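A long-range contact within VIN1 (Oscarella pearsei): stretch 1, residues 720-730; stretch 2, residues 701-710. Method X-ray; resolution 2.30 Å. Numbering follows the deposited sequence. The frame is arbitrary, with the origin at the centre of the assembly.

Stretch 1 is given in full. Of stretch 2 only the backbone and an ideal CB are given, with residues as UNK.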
# COMPACT_ATOMS: atom_id res chain seq x y z
N ALA A 720 -28.13 1.59 25.55
CA ALA A 720 -28.64 2.60 24.63
C ALA A 720 -27.59 3.66 24.33
O ALA A 720 -27.47 4.13 23.19
CB ALA A 720 -29.91 3.25 25.20
N ASP A 721 -26.81 4.05 25.35
CA ASP A 721 -25.73 5.00 25.12
C ASP A 721 -24.67 4.42 24.20
O ASP A 721 -24.08 5.13 23.38
CB ASP A 721 -25.12 5.42 26.46
CG ASP A 721 -26.12 6.15 27.35
OD1 ASP A 721 -27.02 6.82 26.81
OD2 ASP A 721 -26.00 6.06 28.59
N LEU A 722 -24.42 3.11 24.31
CA LEU A 722 -23.45 2.47 23.43
C LEU A 722 -23.93 2.46 21.99
O LEU A 722 -23.18 2.83 21.07
CB LEU A 722 -23.17 1.04 23.92
CG LEU A 722 -22.34 0.14 22.99
CD1 LEU A 722 -21.03 0.82 22.59
CD2 LEU A 722 -22.07 -1.20 23.66
N ILE A 723 -25.18 2.06 21.76
CA ILE A 723 -25.70 1.98 20.40
C ILE A 723 -25.78 3.37 19.78
O ILE A 723 -25.29 3.60 18.66
CB ILE A 723 -27.07 1.28 20.40
CG1 ILE A 723 -26.93 -0.16 20.91
CG2 ILE A 723 -27.68 1.31 19.01
CD1 ILE A 723 -28.25 -0.90 21.03
N ARG A 724 -26.41 4.31 20.49
CA ARG A 724 -26.53 5.67 20.00
C ARG A 724 -25.16 6.29 19.74
O ARG A 724 -24.96 6.98 18.73
CB ARG A 724 -27.31 6.52 21.00
CG ARG A 724 -27.36 8.00 20.68
CD ARG A 724 -28.12 8.76 21.75
NE ARG A 724 -27.56 8.53 23.08
CZ ARG A 724 -26.54 9.20 23.59
NH1 ARG A 724 -25.95 10.16 22.88
NH2 ARG A 724 -26.09 8.92 24.81
N MET A 725 -24.20 6.04 20.63
CA MET A 725 -22.85 6.57 20.43
C MET A 725 -22.21 5.98 19.18
O MET A 725 -21.53 6.69 18.42
CB MET A 725 -21.99 6.29 21.66
CG MET A 725 -20.64 6.98 21.62
SD MET A 725 -20.81 8.75 21.33
CE MET A 725 -21.72 9.25 22.79
N ALA A 726 -22.42 4.68 18.93
CA ALA A 726 -21.89 4.07 17.72
C ALA A 726 -22.49 4.70 16.48
O ALA A 726 -21.78 4.97 15.50
CB ALA A 726 -22.16 2.56 17.73
N LYS A 727 -23.80 4.96 16.49
CA LYS A 727 -24.43 5.59 15.33
C LYS A 727 -23.91 7.01 15.12
O LYS A 727 -23.70 7.44 13.98
CB LYS A 727 -25.96 5.58 15.49
CG LYS A 727 -26.55 4.18 15.55
CD LYS A 727 -28.03 4.19 15.19
CE LYS A 727 -28.90 3.84 16.40
NZ LYS A 727 -30.35 3.86 16.04
N GLU A 728 -23.69 7.74 16.22
CA GLU A 728 -23.14 9.09 16.09
C GLU A 728 -21.73 9.07 15.52
O GLU A 728 -21.38 9.91 14.68
CB GLU A 728 -23.17 9.79 17.45
CG GLU A 728 -24.50 10.49 17.75
CD GLU A 728 -24.68 10.80 19.23
OE1 GLU A 728 -25.82 10.69 19.72
OE2 GLU A 728 -23.69 11.16 19.89
N ILE A 729 -20.91 8.11 15.96
CA ILE A 729 -19.57 7.97 15.40
C ILE A 729 -19.65 7.62 13.92
O ILE A 729 -18.83 8.07 13.11
CB ILE A 729 -18.76 6.93 16.19
CG1 ILE A 729 -18.53 7.41 17.62
CG2 ILE A 729 -17.42 6.65 15.51
CD1 ILE A 729 -17.79 6.42 18.48
N ALA A 730 -20.63 6.80 13.54
CA ALA A 730 -20.79 6.44 12.13
C ALA A 730 -21.13 7.66 11.29
O ALA A 730 -20.56 7.87 10.21
CB ALA A 730 -21.86 5.36 11.98
N UNK A 701 -16.43 11.31 21.08
CA UNK A 701 -17.48 10.30 21.00
C UNK A 701 -16.93 8.90 21.22
O UNK A 701 -17.56 8.07 21.90
CB UNK A 701 -18.18 10.37 19.64
N UNK A 702 -15.75 8.61 20.66
CA UNK A 702 -15.17 7.27 20.82
C UNK A 702 -14.78 7.00 22.27
O UNK A 702 -14.91 5.87 22.76
CB UNK A 702 -13.95 7.11 19.92
N UNK A 703 -14.28 8.03 22.97
CA UNK A 703 -14.01 7.89 24.39
C UNK A 703 -15.29 7.61 25.17
O UNK A 703 -15.31 6.77 26.08
CB UNK A 703 -13.33 9.15 24.93
N UNK A 704 -16.38 8.30 24.82
CA UNK A 704 -17.66 8.01 25.45
C UNK A 704 -18.08 6.57 25.19
O UNK A 704 -18.60 5.89 26.10
CB UNK A 704 -18.73 8.97 24.94
N UNK A 705 -17.85 6.06 23.98
CA UNK A 705 -18.14 4.66 23.69
C UNK A 705 -17.34 3.75 24.60
O UNK A 705 -17.88 2.79 25.17
CB UNK A 705 -17.84 4.34 22.22
N UNK A 706 -16.04 4.02 24.75
CA UNK A 706 -15.22 3.24 25.67
C UNK A 706 -15.85 3.19 27.05
O UNK A 706 -16.01 2.11 27.65
CB UNK A 706 -13.81 3.82 25.76
N UNK A 707 -16.24 4.35 27.58
CA UNK A 707 -16.89 4.40 28.89
C UNK A 707 -18.16 3.57 28.92
O UNK A 707 -18.46 2.92 29.93
CB UNK A 707 -17.21 5.85 29.27
N UNK A 708 -18.92 3.56 27.82
CA UNK A 708 -20.19 2.84 27.80
C UNK A 708 -20.02 1.33 27.70
O UNK A 708 -20.82 0.58 28.26
CB UNK A 708 -21.04 3.33 26.63
N UNK A 709 -18.99 0.86 26.98
CA UNK A 709 -18.73 -0.58 26.97
C UNK A 709 -18.12 -1.03 28.29
O UNK A 709 -18.29 -2.20 28.67
CB UNK A 709 -17.80 -0.95 25.81
N UNK A 710 -17.42 -0.14 28.99
CA UNK A 710 -16.84 -0.53 30.28
C UNK A 710 -17.90 -0.75 31.35
O UNK A 710 -17.62 -1.40 32.36
CB UNK A 710 -15.85 0.54 30.75

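The two helices pack nearly antiparallel, their axes 8.8 Å apart at closest approach, so the start of stretch 2 meets the end of stretch 1.

At position 701 CA-to-CB points toward stretch 1. The ideal CB lies 3.5 Å from Met 725 SD and 3.6 Å from Ile 729 CG1, while the carboxylate of Glu 728 lies farther out. A long chain, apolar at its base and positively charged or hydrogen-bonding at its tip, would suit; lysine, arginine or glutamine could serve. The residue is Lys 701. Its CB packs against Ile 729 CG1, and its NZ donates a hydrogen bond to Glu 728 OE2 at 3.1 Å, within a salt bridge.

Position 702 points away overall, yet its ideal CB is 4.2 Å from Ile 729 CD1. A flexible apolar chain could turn back. Met 702 does so, bringing CE to 3.9 Å from Ile 729 CD1.

At 704 the ideal CB points toward stretch 1, 3.7 Å from Met 725 CE, favouring an apolar base, from alanine upward. Met 704 offers its CB to that methyl, but the end of its chain leads away.

Position 705 points sideways, but Leu 722, Met 725, Ala 726 and Ile 729 form an apolar hollow beside it. Leucine or methionine would be plausible. Met 705 fills the hollow as a knob: CG lies 3.7 Å from Leu 722 CD1, and CE reaches 3.6 Å from Ala 726 CB, whose small side chain leaves space for the methyl.

At 708 CA-to-CB points toward stretch 1, with the ideal CB 4.1 Å from Leu 722 CA. So close a backbone leaves a side chain to lie along Asp 721 and Met 725, where a flat ring or a long apolar chain would fit. Tyr 708 lays one ring face under Asp 721 CB, a CH-pi contact 3.5 Å from CB to the ring centroid, while Met 725 CE meets the ring edge, 3.8 Å from CE2.

Position 709 points sideways, its ideal CB 4.8 Å from Leu 722 CD2; a small or branched side chain with a methyl would suit. Thr 709 places CG2 3.6 Å from Leu 722 CD1, and its OG1 donates to the backbone O of Ser 706 at 3.1 Å.

Positions 703, 706, 707 and 710 have nothing of stretch 1 within 5.5 Å of their ideal CBs, so many residues would do; they are Ala 703, Ser 706, Lys 707 and the poorly ordered Arg 710.

Stretch 2 701-710: KMAMMSKYTR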
# COMPACT_ATOMS: atom_id res chain seq x y z
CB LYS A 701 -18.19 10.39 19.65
CG LYS A 701 -18.95 11.70 19.43
CD LYS A 701 -19.52 11.78 18.02
CE LYS A 701 -20.37 13.02 17.83
NZ LYS A 701 -21.55 13.03 18.74
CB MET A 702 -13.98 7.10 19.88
CG MET A 702 -13.39 5.70 19.87
SD MET A 702 -14.46 4.46 19.10
CE MET A 702 -14.38 4.95 17.38
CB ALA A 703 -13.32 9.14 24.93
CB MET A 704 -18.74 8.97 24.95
CG MET A 704 -18.46 10.43 25.28
SD MET A 704 -18.01 10.65 27.01
CE MET A 704 -19.52 10.12 27.83
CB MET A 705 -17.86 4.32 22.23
CG MET A 705 -17.92 2.81 21.98
SD MET A 705 -17.64 2.25 20.29
CE MET A 705 -19.01 3.03 19.45
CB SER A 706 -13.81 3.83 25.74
OG SER A 706 -13.04 3.19 26.75
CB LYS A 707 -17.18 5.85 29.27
CG LYS A 707 -17.97 6.01 30.56
CD LYS A 707 -18.06 7.47 30.97
CE LYS A 707 -18.98 7.66 32.16
NZ LYS A 707 -20.39 7.31 31.83
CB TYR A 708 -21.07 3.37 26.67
CG TYR A 708 -21.44 4.82 26.84
CD1 TYR A 708 -21.57 5.39 28.10
CD2 TYR A 708 -21.66 5.64 25.73
CE1 TYR A 708 -21.90 6.72 28.26
CE2 TYR A 708 -21.99 6.97 25.88
CZ TYR A 708 -22.11 7.50 27.15
OH TYR A 708 -22.45 8.83 27.30
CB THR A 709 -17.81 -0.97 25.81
OG1 THR A 709 -16.46 -0.59 26.12
CG2 THR A 709 -18.24 -0.29 24.53
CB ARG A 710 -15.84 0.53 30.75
CG ARG A 710 -14.81 0.00 31.74
CD ARG A 710 -14.56 0.97 32.89
NE ARG A 710 -14.15 2.30 32.42
CZ ARG A 710 -14.93 3.37 32.44
NH1 ARG A 710 -16.17 3.28 32.92
NH2 ARG A 710 -14.48 4.53 31.99
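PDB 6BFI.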